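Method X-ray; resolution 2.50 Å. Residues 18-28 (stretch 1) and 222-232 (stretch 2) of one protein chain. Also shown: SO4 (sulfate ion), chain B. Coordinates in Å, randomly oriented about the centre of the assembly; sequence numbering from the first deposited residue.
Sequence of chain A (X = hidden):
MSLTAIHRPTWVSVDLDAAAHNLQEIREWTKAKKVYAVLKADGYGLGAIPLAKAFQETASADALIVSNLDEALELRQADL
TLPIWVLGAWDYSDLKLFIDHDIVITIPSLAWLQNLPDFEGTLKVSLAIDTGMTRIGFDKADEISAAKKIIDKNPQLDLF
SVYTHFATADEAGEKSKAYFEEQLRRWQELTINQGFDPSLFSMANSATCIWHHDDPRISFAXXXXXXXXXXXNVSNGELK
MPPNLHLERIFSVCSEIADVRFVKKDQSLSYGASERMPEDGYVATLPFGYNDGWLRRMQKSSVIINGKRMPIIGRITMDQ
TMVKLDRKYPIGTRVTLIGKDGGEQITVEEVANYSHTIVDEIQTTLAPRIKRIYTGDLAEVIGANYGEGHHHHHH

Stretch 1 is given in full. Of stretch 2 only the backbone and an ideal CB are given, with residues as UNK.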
# COMPACT_ATOMS: atom_id res chain seq x y z
N ALA A 18 -8.63 33.20 1.86
CA ALA A 18 -7.22 33.03 1.67
C ALA A 18 -6.92 32.72 0.22
O ALA A 18 -5.94 33.22 -0.33
CB ALA A 18 -6.65 31.95 2.61
N ALA A 19 -7.79 31.97 -0.45
CA ALA A 19 -7.56 31.76 -1.88
C ALA A 19 -7.63 33.10 -2.65
O ALA A 19 -6.87 33.33 -3.61
CB ALA A 19 -8.56 30.72 -2.48
N ALA A 20 -8.56 33.96 -2.25
CA ALA A 20 -8.77 35.23 -2.93
C ALA A 20 -7.53 36.05 -2.73
O ALA A 20 -6.93 36.56 -3.68
CB ALA A 20 -9.96 35.95 -2.38
N HIS A 21 -7.14 36.12 -1.47
CA HIS A 21 -5.97 36.81 -1.05
C HIS A 21 -4.75 36.39 -1.85
O HIS A 21 -3.95 37.23 -2.25
CB HIS A 21 -5.79 36.53 0.44
CG HIS A 21 -4.55 37.11 1.02
ND1 HIS A 21 -4.50 38.38 1.56
CD2 HIS A 21 -3.31 36.57 1.20
CE1 HIS A 21 -3.28 38.61 2.02
NE2 HIS A 21 -2.54 37.53 1.82
N ASN A 22 -4.59 35.10 -2.11
CA ASN A 22 -3.47 34.64 -2.93
C ASN A 22 -3.51 35.21 -4.35
O ASN A 22 -2.47 35.55 -4.90
CB ASN A 22 -3.37 33.11 -2.98
CG ASN A 22 -2.97 32.49 -1.68
OD1 ASN A 22 -2.48 33.15 -0.77
ND2 ASN A 22 -3.18 31.21 -1.58
N LEU A 23 -4.70 35.31 -4.94
CA LEU A 23 -4.80 35.89 -6.29
C LEU A 23 -4.44 37.37 -6.24
O LEU A 23 -3.70 37.86 -7.07
CB LEU A 23 -6.18 35.70 -6.92
CG LEU A 23 -6.49 34.31 -7.48
CD1 LEU A 23 -7.71 34.36 -8.44
CD2 LEU A 23 -5.30 33.73 -8.16
N GLN A 24 -4.96 38.06 -5.24
CA GLN A 24 -4.59 39.43 -4.97
C GLN A 24 -3.06 39.66 -4.79
O GLN A 24 -2.51 40.60 -5.35
CB GLN A 24 -5.40 39.96 -3.78
CG GLN A 24 -6.91 40.24 -4.13
CD GLN A 24 -7.87 40.19 -2.89
OE1 GLN A 24 -7.45 39.91 -1.75
NE2 GLN A 24 -9.15 40.46 -3.14
N GLU A 25 -2.37 38.81 -4.03
CA GLU A 25 -0.93 38.98 -3.78
C GLU A 25 -0.14 38.85 -5.02
O GLU A 25 0.78 39.64 -5.27
CB GLU A 25 -0.37 37.92 -2.84
CG GLU A 25 -0.68 38.16 -1.40
CD GLU A 25 0.14 39.26 -0.81
OE1 GLU A 25 1.40 39.18 -0.85
OE2 GLU A 25 -0.50 40.19 -0.28
N ILE A 26 -0.45 37.82 -5.79
CA ILE A 26 0.35 37.51 -6.94
C ILE A 26 0.09 38.52 -8.08
O ILE A 26 0.90 38.64 -9.01
CB ILE A 26 0.18 36.05 -7.38
CG1 ILE A 26 1.39 35.61 -8.19
CG2 ILE A 26 -1.08 35.85 -8.20
CD1 ILE A 26 2.69 35.55 -7.40
N ARG A 27 -1.05 39.21 -8.00
CA ARG A 27 -1.34 40.34 -8.90
C ARG A 27 -0.35 41.48 -8.60
O ARG A 27 0.27 42.01 -9.49
CB ARG A 27 -2.77 40.85 -8.72
CG ARG A 27 -3.27 41.72 -9.86
CD ARG A 27 -4.64 42.36 -9.56
NE ARG A 27 -5.49 42.35 -10.75
CZ ARG A 27 -6.49 41.49 -10.98
NH1 ARG A 27 -6.82 40.56 -10.09
NH2 ARG A 27 -7.18 41.58 -12.11
N GLU A 28 -0.21 41.81 -7.32
CA GLU A 28 0.66 42.89 -6.89
C GLU A 28 2.11 42.53 -7.09
O GLU A 28 2.92 43.41 -7.28
CB GLU A 28 0.45 43.25 -5.40
CG GLU A 28 -0.96 43.72 -5.04
CD GLU A 28 -1.22 43.71 -3.51
OE1 GLU A 28 -0.32 44.17 -2.76
OE2 GLU A 28 -2.33 43.26 -3.08
N UNK A 222 -1.36 39.31 -18.73
CA UNK A 222 -2.33 38.34 -18.20
C UNK A 222 -1.59 37.14 -17.64
O UNK A 222 -1.02 36.32 -18.40
CB UNK A 222 -3.32 37.90 -19.28
N UNK A 223 -1.58 37.07 -16.31
CA UNK A 223 -1.02 35.94 -15.60
C UNK A 223 -2.05 34.80 -15.41
O UNK A 223 -3.25 35.02 -15.46
CB UNK A 223 -0.49 36.40 -14.24
N UNK A 224 -1.52 33.58 -15.25
CA UNK A 224 -2.30 32.34 -15.22
C UNK A 224 -1.97 31.49 -14.00
O UNK A 224 -1.49 30.39 -14.14
CB UNK A 224 -2.05 31.53 -16.49
N UNK A 225 -2.20 32.01 -12.80
CA UNK A 225 -1.88 31.25 -11.60
C UNK A 225 -2.78 30.04 -11.42
O UNK A 225 -3.99 30.17 -11.49
CB UNK A 225 -1.98 32.15 -10.37
N UNK A 226 -2.17 28.87 -11.27
CA UNK A 226 -2.88 27.59 -11.04
C UNK A 226 -2.52 27.03 -9.68
O UNK A 226 -3.06 27.44 -8.68
CB UNK A 226 -2.54 26.57 -12.13
N UNK A 227 -1.56 26.13 -9.64
CA UNK A 227 -1.27 25.42 -8.41
C UNK A 227 -0.98 26.30 -7.25
O UNK A 227 -1.15 25.87 -6.09
CB UNK A 227 -0.08 24.48 -8.62
N UNK A 228 -0.50 27.51 -7.50
CA UNK A 228 -0.12 28.37 -6.40
C UNK A 228 -1.33 28.91 -5.68
O UNK A 228 -1.19 29.56 -4.61
CB UNK A 228 0.75 29.52 -6.90
N UNK A 229 -2.51 28.76 -6.28
CA UNK A 229 -3.71 29.26 -5.63
C UNK A 229 -3.91 28.63 -4.26
O UNK A 229 -4.37 29.28 -3.34
CB UNK A 229 -4.93 29.00 -6.51
N UNK A 230 -3.54 27.36 -4.12
CA UNK A 230 -3.76 26.64 -2.89
C UNK A 230 -2.76 27.01 -1.82
O UNK A 230 -2.95 26.66 -0.65
CB UNK A 230 -3.71 25.13 -3.15
N UNK A 231 -1.70 27.72 -2.21
CA UNK A 231 -0.70 28.16 -1.25
C UNK A 231 0.47 27.20 -1.08
O UNK A 231 1.35 27.39 -0.21
CB UNK A 231 -1.37 28.38 0.11
N UNK A 232 0.50 26.14 -1.87
CA UNK A 232 1.63 25.24 -1.78
C UNK A 232 2.83 25.79 -2.55
O UNK A 232 2.69 26.69 -3.38
CB UNK A 232 1.25 23.86 -2.31
S SO4 B . 0.52 26.20 -13.14
O1 SO4 B . 0.26 25.16 -12.17
O2 SO4 B . 1.81 26.10 -13.75
O3 SO4 B . -0.39 26.02 -14.24
O4 SO4 B . 0.40 27.42 -12.36

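Position 222 has extended backbone angles (-129/107), and nothing of the helix 18-28 lies within 5.5 Å of its ideal CB, so the helix sets no preference; the residue is Ala222.

At 223 the backbone is still extended (-87/156) and CA-to-CB points toward the helix, but the ideal CB has no helix atom within 5.5 Å. That gap, with the apolar Ile26 beyond it, suits a side chain long enough to cross: leucine, isoleucine or methionine. The residue is Ile223, with chi1 p and chi2 t; its CD1 reaches 3.8 Å from CG2 of Ile26 and 3.6 Å from the Ile26 backbone O.

Position 224 is out of reach of the helix, which leaves the choice open; it is Arg224.

At 225 CA-to-CB points toward the helix and the ideal CB already lies 4.3 Å from Leu23 CD2 and 4.4 Å from Ile26 CG2. A compact apolar group fits: alanine, valine or proline, the last allowed by phi of -68°. Pro225 places its CG 3.7 Å from Leu23 CD2 and 4.3 Å from Ile26 CG2.

Position 226 has phi/psi of -116/-96, unusual for a residue with a CB, which favours glycine; its ideal CB points away from the helix and would also lie 3.1 Å from sulfate O3. In Gly226 the backbone N makes a weak hydrogen bond to sulfate O4 (3.1 Å).

Position 227 opens a 3-10 segment out of the helix's reach, so many side chains would do. The backbone N-H of Gln227 donates a hydrogen bond to sulfate O1 (N to O1 3.3 Å, angle 170°).

At 228 CA-to-CB points toward the helix; no helix atom lies within 5.5 Å of the ideal CB, but Ile26 lies beyond it, so an apolar side chain long enough to reach it would suit. Leu228 (chi1 p, chi2 p) brings CD2 to 4.1 Å from Ile26 CG1.

Position 229 points sideways, its ideal CB 5.0 Å from Leu23 CD2, and its CA is 5.9 Å from Ala19 CA. A beta-branched aliphatic such as isoleucine could touch both; leucine or methionine are also plausible. Ile229 sets CG1 3.9 Å from Leu23 CD2 and CG2 4.2 Å from Ala19 CB. Its backbone O, independent of side chain, accepts a hydrogen bond from Asn22 ND2 (2.9 Å, 160°).

Position 230 points away, so the helix does not choose among side chains; Ser230 OG accepts a weak hydrogen bond from the backbone N of position 232 (3.5 Å).

At 231 phi/psi of 92/5 would jam a CB against the preceding carbonyl O, and the ideal CB lies 3.8 Å from Asn22 ND2. Glycine is indicated, and Gly231 is found.

Position 232 is beyond the helix's reach; it is Val232.

Stretch 2 222-232: AIRPGQLISGV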
# COMPACT_ATOMS: atom_id res chain seq x y z
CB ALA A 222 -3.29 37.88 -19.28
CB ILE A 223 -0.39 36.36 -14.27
CG1 ILE A 223 -1.43 36.87 -13.26
CG2 ILE A 223 0.68 37.42 -14.52
CD1 ILE A 223 -0.81 37.09 -11.82
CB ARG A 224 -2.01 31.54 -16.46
CG ARG A 224 -2.71 32.07 -17.65
CD ARG A 224 -2.54 31.11 -18.81
NE ARG A 224 -1.41 31.65 -19.53
CZ ARG A 224 -0.33 31.02 -19.95
NH1 ARG A 224 -0.16 29.72 -19.88
NH2 ARG A 224 0.57 31.76 -20.52
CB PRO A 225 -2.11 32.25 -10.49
CG PRO A 225 -2.99 33.24 -11.06
CD PRO A 225 -2.66 33.36 -12.46
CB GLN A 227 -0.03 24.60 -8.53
CG GLN A 227 -0.09 23.44 -9.39
CD GLN A 227 1.07 22.51 -9.09
OE1 GLN A 227 1.81 22.13 -10.00
NE2 GLN A 227 1.23 22.13 -7.82
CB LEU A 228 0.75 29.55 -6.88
CG LEU A 228 0.08 30.74 -7.59
CD1 LEU A 228 -0.70 31.63 -6.68
CD2 LEU A 228 1.18 31.56 -8.27
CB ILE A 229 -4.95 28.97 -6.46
CG1 ILE A 229 -4.94 29.84 -7.74
CG2 ILE A 229 -6.13 29.22 -5.61
CD1 ILE A 229 -6.02 29.48 -8.82
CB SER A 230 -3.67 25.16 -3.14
OG SER A 230 -2.34 24.72 -3.31
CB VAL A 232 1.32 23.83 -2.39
CG1 VAL A 232 0.14 23.20 -1.70
CG2 VAL A 232 1.16 23.91 -3.90
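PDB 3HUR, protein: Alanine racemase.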